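Local coordinates for putative cellulase CEL6 (Mycobacterium tuberculosis, PDB 1UP3), which probably cuts internal beta-1,4-glucosidic bonds of cellulose, acting as an endoglucanase of glycoside hydrolase family 6, at residues A123-L128 with E135-V140; Y142-L147 with G180-F185; A172-V177 with G207-S212. All coordinates share one frame; numbering follows the deposited sequence. Where two conformers were deposited one is given.

Interaction 1. Residues A123-L128 with E135-V140; sequences AMADCL and ERFDLV
Ala125 and Arg136 bring the two backbones to their nearest point, with CA atoms 7.4 Å apart. Residues 125-127 form a short 3-10 turn. Residues 135-140 are regular helix, part of helix 130-147. The gap is bridged by side chains from the helix. Arg136 extends toward residues 123-128: its CG lies anti to the backbone N (chi1 172°) and the chain bends at chi3 (-72°). Leu128 crosses it at about a right angle. Leu128 CD1 sits over one face of the guanidinium, 3.5 Å from Arg136 NE and offset toward the rim. Ala125 CB packs against the aliphatic part of the arginine, 4.1 Å from Arg136 CD. The same methyl is 3.8 Å from Phe137 CE1. The buried guanidinium finds its polar partners elsewhere: NH1 donates to Ala121 O and NH2 to Pro79 O. These bonds tie helix 130-147 to the start of helix 121-124 and to the chain at Pro79. Met124, at the end of helix 121-124, touches a bound glucose unit. Cys127, in the 3-10 turn that follows, is held to Cys83 by a disulfide. Helix 167-176 closes one flank, with Arg173 against Ala125 and Phe137. Helix 94-108 meets helix 130-147 at Leu139.

Interaction 2. Residues Y142-L147 with G180-F185; sequences YAVDTL and GRARGF. With SO4 (sulfate ion), chain D.
Val144 meets Arg181 and Ala182 where helix 130-147 passes the loop that leads into strand 184-187. The backbones are nearest at Val144 and Ala182, with CA atoms 6.4 Å apart. The close-packed part is apolar. Val144 CG1 lies anti to the backbone N (chi1 169°), and this branch does the touching. It is 4.0 Å from Arg181 CB and 4.2 Å from Ala182 CB. Val144 also packs on Val157 and Ala182 on Val155, both of strand 153-158. The pair therefore joins the layer between the helix and the parallel sheet of the family 6 domain.

The outer side is looser and polar. Asp145 and Arg181 form a salt bridge, but its hydrogen bond is weak. Arg181 NE stands 3.4 Å from Asp145 OD1, and the N-H...O angle is only 127°. OD1 lies at the guanidinium edge, near its plane, while the carboxylate plane is turned 68° from it. The Arg181 chain bends at chi3, and its CD also comes within 3.6 Å of Asp145 OD1.

Arg183 lies further along the loop, away from the helix. It grips a sulfate ion, probably from the crystallisation liquor. NH1 donates to sulfate O1 and NH2 to O2, both at 2.9 Å and nearly straight, so the anion sits at the guanidinium edge. Arg183 NE makes a salt bridge to Asp255, which helps to set the group's direction.

Val144 makes ordinary van der Waals contact with the loop, whereas the bent, skewed ion pair suggests that Asp145 and Arg181 probably add only a modest attraction at a partly solvated margin. The guanidinium of Arg183 is paired with anions at both NE and its terminal nitrogens, though the sulfate need not be a natural partner.

Interaction 3. Residues A172-V177 with G207-S212; sequences ARLNDV and GLTNGS
Asn175 carries the contact from helix 167-176 to Leu208 and Thr209, near the C-terminal end of helix 195-208. The backbones come nearest at Asn175 and Thr209, with CA atoms 6.4 Å apart. From CB the side chain leaves with CG anti to the carbonyl carbon (chi1 -75°), which turns the amide toward the other segment. CG then lies 4.0 Å from Leu208 O and 4.1 Å from Thr209 CG2. At the tip the amide divides its work. ND2 donates to Leu208 O over 3.1 Å. The bond is nearly straight, with an N-H...O angle of 167°, and the acceptor lies close to the amide plane. The donor is tilted by 17° from the carbonyl plane of Leu208. OD1 rests instead on carbon, 3.6 Å from Thr209 CG2 and 3.7 Å from Thr209 CA.

The setting is the alpha/beta barrel of family 6, distorted and built on a parallel sheet. Helix 195-208 is the helix of the beta-alpha-beta crossover between strands 184-187 and 213-217. Helix 167-176 precedes the first of these strands. The contact thus links two successive helices on the outside of the sheet.

Thr209 adds the apolar half. Its CG2 reaches Leu174 CB at 4.3 Å and approaches the asparagine amide obliquely from the side of OD1. Leu174 itself turns inward and touches Phe185 of strand 184-187. Thr209 OG1 points elsewhere, bonding to Ile205 O and Ser206 O in the last turn of the helix. Asn210 and Gly211 both have left-handed helical phi/psi, so the chain turns back toward the sheet and enters strand 213-217 just after Ser212.

From the N terminus, interaction 1 comes first and closes a short loop between residues 128 and 135. It ends before the others begin, and helix 130-147 carries it on to interaction 2. That contact spans residues 147 to 180, a stretch containing strand 153-158 and helix 167-176. Interaction 3 opens within this span and closes later, at 207-212, so interactions 2 and 3 cross. They meet where Phe185 packs on Leu174 and Ser212. Interaction 3 also joins back to interaction 1 through the salt bridge of Arg173 with Asp126. Together the three contacts tie helices 130-147, 167-176 and 195-208 to strand 184-187 and to helix 121-124 beside the glycan.

Interaction 1. Residues A123-L128 with E135-V140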
loop_
_atom_site.group_PDB
_atom_site.type_symbol
_atom_site.label_atom_id
_atom_site.label_comp_id
_atom_site.label_asym_id
_atom_site.label_seq_id
_atom_site.Cartn_x
_atom_site.Cartn_y
_atom_site.Cartn_z
ATOM N N ALA A 123 -2.328 -5.459 -11.439
ATOM C CA ALA A 123 -3.418 -4.759 -12.167
ATOM C C ALA A 123 -2.909 -4.092 -13.424
ATOM O O ALA A 123 -3.648 -4.019 -14.414
ATOM C CB ALA A 123 -4.107 -3.738 -11.268
ATOM N N MET A 124 -1.659 -3.610 -13.395
ATOM C CA MET A 124 -1.070 -2.849 -14.503
ATOM C C MET A 124 -0.265 -3.734 -15.464
ATOM O O MET A 124 0.253 -3.245 -16.458
ATOM C CB MET A 124 -0.200 -1.698 -13.985
ATOM C CG MET A 124 -0.124 -0.525 -14.962
ATOM S SD MET A 124 1.059 0.715 -14.424
ATOM C CE MET A 124 0.221 1.291 -13.100
ATOM N N ALA A 125 -0.218 -5.030 -15.199
ATOM C CA ALA A 125 0.687 -5.933 -15.915
ATOM C C ALA A 125 0.413 -5.990 -17.413
ATOM O O ALA A 125 1.305 -6.339 -18.156
ATOM C CB ALA A 125 0.663 -7.294 -15.308
ATOM N N ASP A 126 -0.797 -5.638 -17.840
ATOM C CA ASP A 126 -1.118 -5.699 -19.262
ATOM C C ASP A 126 -0.325 -4.716 -20.128
ATOM O O ASP A 126 -0.274 -4.896 -21.371
ATOM C CB ASP A 126 -2.605 -5.477 -19.503
ATOM C CG ASP A 126 -3.459 -6.604 -18.979
ATOM O OD1 ASP A 126 -3.061 -7.788 -19.055
ATOM O OD2 ASP A 126 -4.613 -6.356 -18.565
ATOM N N CYS A 127 0.284 -3.692 -19.534
ATOM C CA CYS A 127 1.194 -2.788 -20.272
ATOM C C CYS A 127 2.448 -3.511 -20.772
ATOM O O CYS A 127 3.131 -3.033 -21.674
ATOM C CB CYS A 127 1.627 -1.594 -19.396
ATOM S SG CYS A 127 2.990 -1.960 -18.252
ATOM N N LEU A 128 2.757 -4.664 -20.183
ATOM C CA LEU A 128 3.956 -5.416 -20.509
ATOM C C LEU A 128 3.701 -6.414 -21.641
ATOM O O LEU A 128 2.568 -6.845 -21.871
ATOM C CB LEU A 128 4.420 -6.187 -19.274
ATOM C CG LEU A 128 4.705 -5.327 -18.022
ATOM C CD1 LEU A 128 5.023 -6.215 -16.823
ATOM C CD2 LEU A 128 5.843 -4.394 -18.295
ATOM N N GLU A 135 7.065 -12.908 -16.319
ATOM C CA GLU A 135 8.162 -12.599 -15.422
ATOM C C GLU A 135 7.624 -11.876 -14.179
ATOM O O GLU A 135 7.998 -12.193 -13.029
ATOM C CB GLU A 135 9.186 -11.725 -16.108
ATOM C CG GLU A 135 10.346 -11.416 -15.195
ATOM C CD GLU A 135 11.321 -10.410 -15.743
ATOM O OE1 GLU A 135 10.929 -9.270 -16.134
ATOM O OE2 GLU A 135 12.508 -10.746 -15.736
ATOM N N ARG A 136 6.787 -10.864 -14.398
ATOM C CA ARG A 136 6.263 -10.071 -13.269
ATOM C C ARG A 136 5.464 -10.975 -12.326
ATOM O O ARG A 136 5.606 -10.875 -11.107
ATOM C CB ARG A 136 5.390 -8.910 -13.778
ATOM C CG ARG A 136 4.657 -8.148 -12.664
ATOM C CD ARG A 136 4.065 -6.874 -13.078
ATOM N NE ARG A 136 5.025 -5.829 -13.326
ATOM C CZ ARG A 136 4.684 -4.575 -13.557
ATOM N NH1 ARG A 136 3.386 -4.236 -13.538
ATOM N NH2 ARG A 136 5.569 -3.664 -13.829
ATOM N N PHE A 137 4.629 -11.841 -12.889
ATOM C CA PHE A 137 3.827 -12.746 -12.058
ATOM C C PHE A 137 4.768 -13.663 -11.247
ATOM O O PHE A 137 4.545 -13.889 -10.053
ATOM C CB PHE A 137 2.847 -13.578 -12.882
ATOM C CG PHE A 137 1.760 -12.776 -13.582
ATOM C CD1 PHE A 137 1.425 -11.511 -13.181
ATOM C CD2 PHE A 137 1.086 -13.315 -14.661
ATOM C CE1 PHE A 137 0.425 -10.793 -13.838
ATOM C CE2 PHE A 137 0.092 -12.591 -15.305
ATOM C CZ PHE A 137 -0.233 -11.340 -14.870
ATOM N N ASP A 138 5.831 -14.160 -11.887
ATOM C CA ASP A 138 6.839 -14.956 -11.180
ATOM C C ASP A 138 7.523 -14.221 -10.038
ATOM O O ASP A 138 7.789 -14.830 -8.992
ATOM C CB ASP A 138 7.881 -15.506 -12.138
ATOM C CG ASP A 138 7.313 -16.497 -13.124
ATOM O OD1 ASP A 138 6.193 -17.028 -12.914
ATOM O OD2 ASP A 138 7.948 -16.787 -14.155
ATOM N N LEU A 139 7.779 -12.920 -10.211
ATOM C CA LEU A 139 8.389 -12.105 -9.169
ATOM C C LEU A 139 7.442 -11.866 -7.994
ATOM O O LEU A 139 7.864 -11.923 -6.843
ATOM C CB LEU A 139 8.865 -10.775 -9.765
ATOM C CG LEU A 139 10.018 -10.936 -10.754
ATOM C CD1 LEU A 139 10.317 -9.571 -11.375
ATOM C CD2 LEU A 139 11.225 -11.564 -10.189
ATOM N N VAL A 140 6.161 -11.657 -8.278
ATOM C CA VAL A 140 5.202 -11.491 -7.217
ATOM C C VAL A 140 5.042 -12.812 -6.469
ATOM O O VAL A 140 4.939 -12.821 -5.248
ATOM C CB VAL A 140 3.869 -10.911 -7.727
ATOM C CG1 VAL A 140 2.852 -10.846 -6.579
ATOM C CG2 VAL A 140 4.125 -9.515 -8.293
#

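Interaction 2. Residues Y142-L147 with G180-F185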
loop_
_atom_site.group_PDB
_atom_site.type_symbol
_atom_site.label_atom_id
_atom_site.label_comp_id
_atom_site.label_asym_id
_atom_site.label_seq_id
_atom_site.Cartn_x
_atom_site.Cartn_y
_atom_site.Cartn_z
ATOM N N TYR A 142 7.335 -15.058 -6.155
ATOM C CA TYR A 142 8.569 -15.185 -5.397
ATOM C C TYR A 142 8.470 -14.411 -4.066
ATOM O O TYR A 142 8.831 -14.916 -3.008
ATOM C CB TYR A 142 9.757 -14.688 -6.215
ATOM C CG TYR A 142 11.084 -14.964 -5.527
ATOM C CD1 TYR A 142 11.670 -16.194 -5.612
ATOM C CD2 TYR A 142 11.698 -13.992 -4.734
ATOM C CE1 TYR A 142 12.859 -16.486 -4.952
ATOM C CE2 TYR A 142 12.907 -14.268 -4.073
ATOM C CZ TYR A 142 13.457 -15.541 -4.178
ATOM O OH TYR A 142 14.651 -15.888 -3.546
ATOM N N ALA A 143 7.931 -13.195 -4.131
ATOM C CA ALA A 143 7.710 -12.414 -2.928
ATOM C C ALA A 143 6.806 -13.130 -1.937
ATOM O O ALA A 143 7.106 -13.196 -0.765
ATOM C CB ALA A 143 7.154 -11.055 -3.282
ATOM N N VAL A 144 5.693 -13.679 -2.393
ATOM C CA VAL A 144 4.776 -14.385 -1.529
ATOM C C VAL A 144 5.482 -15.563 -0.892
ATOM O O VAL A 144 5.437 -15.755 0.331
ATOM C CB VAL A 144 3.516 -14.869 -2.289
ATOM C CG1 VAL A 144 2.703 -15.828 -1.437
ATOM C CG2 VAL A 144 2.648 -13.681 -2.712
ATOM N N ASP A 145 6.148 -16.368 -1.725
ATOM C CA ASP A 145 6.781 -17.597 -1.231
ATOM C C ASP A 145 7.880 -17.310 -0.222
ATOM O O ASP A 145 8.097 -18.115 0.692
ATOM C CB ASP A 145 7.403 -18.385 -2.378
ATOM C CG ASP A 145 6.381 -19.084 -3.277
ATOM O OD1 ASP A 145 5.174 -19.180 -2.937
ATOM O OD2 ASP A 145 6.774 -19.644 -4.330
ATOM N N THR A 146 8.583 -16.198 -0.377
ATOM C CA THR A 146 9.743 -15.878 0.472
ATOM C C THR A 146 9.345 -15.144 1.735
ATOM O O THR A 146 9.862 -15.423 2.820
ATOM C CB THR A 146 10.734 -15.071 -0.337
ATOM O OG1 THR A 146 11.029 -15.802 -1.545
ATOM C CG2 THR A 146 12.072 -14.940 0.376
ATOM N N LEU A 147 8.457 -14.174 1.598
ATOM C CA LEU A 147 8.042 -13.355 2.723
ATOM C C LEU A 147 7.236 -14.130 3.762
ATOM O O LEU A 147 7.360 -13.837 4.966
ATOM C CB LEU A 147 7.286 -12.104 2.288
ATOM C CG LEU A 147 8.070 -11.137 1.402
ATOM C CD1 LEU A 147 7.116 -10.184 0.721
ATOM C CD2 LEU A 147 9.147 -10.401 2.229
ATOM N N GLY A 180 -3.187 -17.961 -1.891
ATOM C CA GLY A 180 -3.484 -18.962 -0.879
ATOM C C GLY A 180 -2.448 -19.139 0.217
ATOM O O GLY A 180 -2.795 -19.558 1.340
ATOM N N ARG A 181 -1.185 -18.868 -0.094
ATOM C CA ARG A 181 -0.093 -18.942 0.854
ATOM C C ARG A 181 -0.001 -17.664 1.711
ATOM O O ARG A 181 0.526 -17.679 2.804
ATOM C CB ARG A 181 1.210 -19.156 0.081
ATOM C CG ARG A 181 2.396 -19.513 0.922
ATOM C CD ARG A 181 3.630 -20.006 0.155
ATOM N NE ARG A 181 3.368 -21.067 -0.824
ATOM C CZ ARG A 181 3.076 -22.338 -0.539
ATOM N NH1 ARG A 181 2.962 -22.758 0.717
ATOM N NH2 ARG A 181 2.873 -23.202 -1.529
ATOM N N ALA A 182 -0.521 -16.571 1.174
ATOM C CA ALA A 182 -0.528 -15.285 1.870
ATOM C C ALA A 182 -1.819 -15.169 2.694
ATOM O O ALA A 182 -2.661 -16.088 2.710
ATOM C CB ALA A 182 -0.430 -14.170 0.878
ATOM N N ARG A 183 -1.992 -14.048 3.396
ATOM C CA ARG A 183 -3.257 -13.782 4.076
ATOM C C ARG A 183 -4.322 -13.377 3.075
ATOM O O ARG A 183 -5.503 -13.687 3.265
ATOM C CB ARG A 183 -3.076 -12.697 5.148
ATOM C CG ARG A 183 -4.319 -12.330 5.921
ATOM C CD ARG A 183 -4.946 -13.477 6.709
ATOM N NE ARG A 183 -6.157 -13.032 7.387
ATOM C CZ ARG A 183 -6.964 -13.791 8.089
ATOM N NH1 ARG A 183 -6.695 -15.080 8.255
ATOM N NH2 ARG A 183 -8.043 -13.260 8.656
ATOM N N GLY A 184 -3.920 -12.642 2.044
ATOM C CA GLY A 184 -4.854 -12.243 1.007
ATOM C C GLY A 184 -4.324 -11.130 0.129
ATOM O O GLY A 184 -3.218 -11.203 -0.420
ATOM N N PHE A 185 -5.150 -10.107 -0.040
ATOM C CA PHE A 185 -4.872 -9.058 -1.005
ATOM C C PHE A 185 -5.259 -7.656 -0.500
ATOM O O PHE A 185 -5.951 -7.525 0.492
ATOM C CB PHE A 185 -5.611 -9.381 -2.348
ATOM C CG PHE A 185 -7.098 -9.502 -2.199
ATOM C CD1 PHE A 185 -7.665 -10.703 -1.804
ATOM C CD2 PHE A 185 -7.954 -8.425 -2.476
ATOM C CE1 PHE A 185 -9.042 -10.838 -1.670
ATOM C CE2 PHE A 185 -9.330 -8.585 -2.358
ATOM C CZ PHE A 185 -9.869 -9.775 -1.923
HETATM S S SO4 D . -10.037 -16.167 10.059
HETATM O O1 SO4 D . -8.708 -16.656 9.685
HETATM O O2 SO4 D . -10.173 -14.708 10.029
HETATM O O3 SO4 D . -10.310 -16.574 11.446
HETATM O O4 SO4 D . -11.033 -16.793 9.186
#

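Interaction 3. Residues A172-V177 with G207-S212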
loop_
_atom_site.group_PDB
_atom_site.type_symbol
_atom_site.label_atom_id
_atom_site.label_comp_id
_atom_site.label_asym_id
_atom_site.label_seq_id
_atom_site.Cartn_x
_atom_site.Cartn_y
_atom_site.Cartn_z
ATOM N N ALA A 172 -7.881 -14.523 -10.960
ATOM C CA ALA A 172 -7.021 -15.416 -11.728
ATOM C C ALA A 172 -5.545 -15.115 -11.495
ATOM O O ALA A 172 -4.721 -16.046 -11.327
ATOM C CB ALA A 172 -7.333 -15.344 -13.202
ATOM N N ARG A 173 -5.191 -13.842 -11.513
ATOM C CA ARG A 173 -3.815 -13.430 -11.282
ATOM C C ARG A 173 -3.401 -13.735 -9.851
ATOM O O ARG A 173 -2.276 -14.188 -9.616
ATOM C CB ARG A 173 -3.622 -11.967 -11.632
ATOM C CG ARG A 173 -3.869 -11.685 -13.093
ATOM C CD ARG A 173 -3.696 -10.250 -13.525
ATOM N NE ARG A 173 -4.221 -10.117 -14.878
ATOM C CZ ARG A 173 -4.000 -9.122 -15.699
ATOM N NH1 ARG A 173 -3.232 -8.095 -15.368
ATOM N NH2 ARG A 173 -4.582 -9.146 -16.892
ATOM N N LEU A 174 -4.260 -13.447 -8.878
ATOM C CA LEU A 174 -3.917 -13.746 -7.465
ATOM C C LEU A 174 -3.708 -15.242 -7.262
ATOM O O LEU A 174 -2.797 -15.655 -6.543
ATOM C CB LEU A 174 -5.043 -13.262 -6.550
ATOM C CG LEU A 174 -5.115 -11.740 -6.397
ATOM C CD1 LEU A 174 -6.433 -11.357 -5.733
ATOM C CD2 LEU A 174 -3.971 -11.210 -5.542
ATOM N N ASN A 175 -4.548 -16.054 -7.909
ATOM C CA ASN A 175 -4.420 -17.499 -7.769
ATOM C C ASN A 175 -3.103 -17.957 -8.370
ATOM O O ASN A 175 -2.433 -18.802 -7.772
ATOM C CB ASN A 175 -5.647 -18.218 -8.348
ATOM C CG ASN A 175 -6.852 -18.104 -7.431
ATOM O OD1 ASN A 175 -6.722 -18.046 -6.178
ATOM N ND2 ASN A 175 -8.041 -18.074 -8.031
ATOM N N ASP A 176 -2.722 -17.387 -9.505
ATOM C CA ASP A 176 -1.446 -17.699 -10.141
ATOM C C ASP A 176 -0.225 -17.358 -9.305
ATOM O O ASP A 176 0.799 -18.021 -9.445
ATOM C CB ASP A 176 -1.296 -16.971 -11.461
ATOM C CG ASP A 176 -0.085 -17.468 -12.257
ATOM O OD1 ASP A 176 -0.085 -18.667 -12.622
ATOM O OD2 ASP A 176 0.924 -16.763 -12.540
ATOM N N VAL A 177 -0.294 -16.331 -8.455
ATOM C CA VAL A 177 0.897 -15.958 -7.679
ATOM C C VAL A 177 0.877 -16.555 -6.273
ATOM O O VAL A 177 1.697 -16.219 -5.456
ATOM C CB VAL A 177 1.124 -14.408 -7.640
ATOM C CG1 VAL A 177 1.242 -13.831 -9.046
ATOM C CG2 VAL A 177 0.006 -13.738 -6.816
ATOM N N GLY A 207 -14.387 -14.805 -2.719
ATOM C CA GLY A 207 -15.106 -15.973 -3.188
ATOM C C GLY A 207 -14.397 -16.760 -4.268
ATOM O O GLY A 207 -14.550 -17.990 -4.351
ATOM N N LEU A 208 -13.631 -16.070 -5.094
ATOM C CA LEU A 208 -12.892 -16.663 -6.213
ATOM C C LEU A 208 -11.466 -17.080 -5.866
ATOM O O LEU A 208 -10.760 -17.623 -6.710
ATOM C CB LEU A 208 -12.873 -15.671 -7.381
ATOM C CG LEU A 208 -14.237 -15.336 -7.970
ATOM C CD1 LEU A 208 -14.155 -14.137 -8.908
ATOM C CD2 LEU A 208 -14.837 -16.552 -8.690
ATOM N N THR A 209 -11.053 -16.872 -4.625
ATOM C CA THR A 209 -9.718 -17.226 -4.135
ATOM C C THR A 209 -9.803 -18.045 -2.859
ATOM O O THR A 209 -8.999 -17.862 -1.937
ATOM C CB THR A 209 -8.877 -15.967 -3.854
ATOM O OG1 THR A 209 -9.622 -15.071 -2.991
ATOM C CG2 THR A 209 -8.626 -15.208 -5.112
ATOM N N ASN A 210 -10.828 -18.871 -2.759
ATOM C CA ASN A 210 -10.964 -19.801 -1.616
ATOM C C ASN A 210 -10.998 -19.124 -0.257
ATOM O O ASN A 210 -10.500 -19.640 0.728
ATOM C CB ASN A 210 -9.859 -20.861 -1.667
ATOM C CG ASN A 210 -10.208 -22.119 -0.869
ATOM O OD1 ASN A 210 -11.298 -22.688 -1.023
ATOM N ND2 ASN A 210 -9.277 -22.550 0.005
ATOM N N GLY A 211 -11.622 -17.958 -0.195
ATOM C CA GLY A 211 -11.870 -17.285 1.069
ATOM C C GLY A 211 -10.752 -16.408 1.578
ATOM O O GLY A 211 -10.660 -16.176 2.792
ATOM N N SER A 212 -9.939 -15.892 0.681
ATOM C CA SER A 212 -8.838 -15.035 1.120
ATOM C C SER A 212 -9.386 -13.748 1.735
ATOM O O SER A 212 -10.535 -13.334 1.486
ATOM C CB SER A 212 -7.895 -14.727 -0.015
ATOM O OG SER A 212 -8.506 -13.855 -0.922
#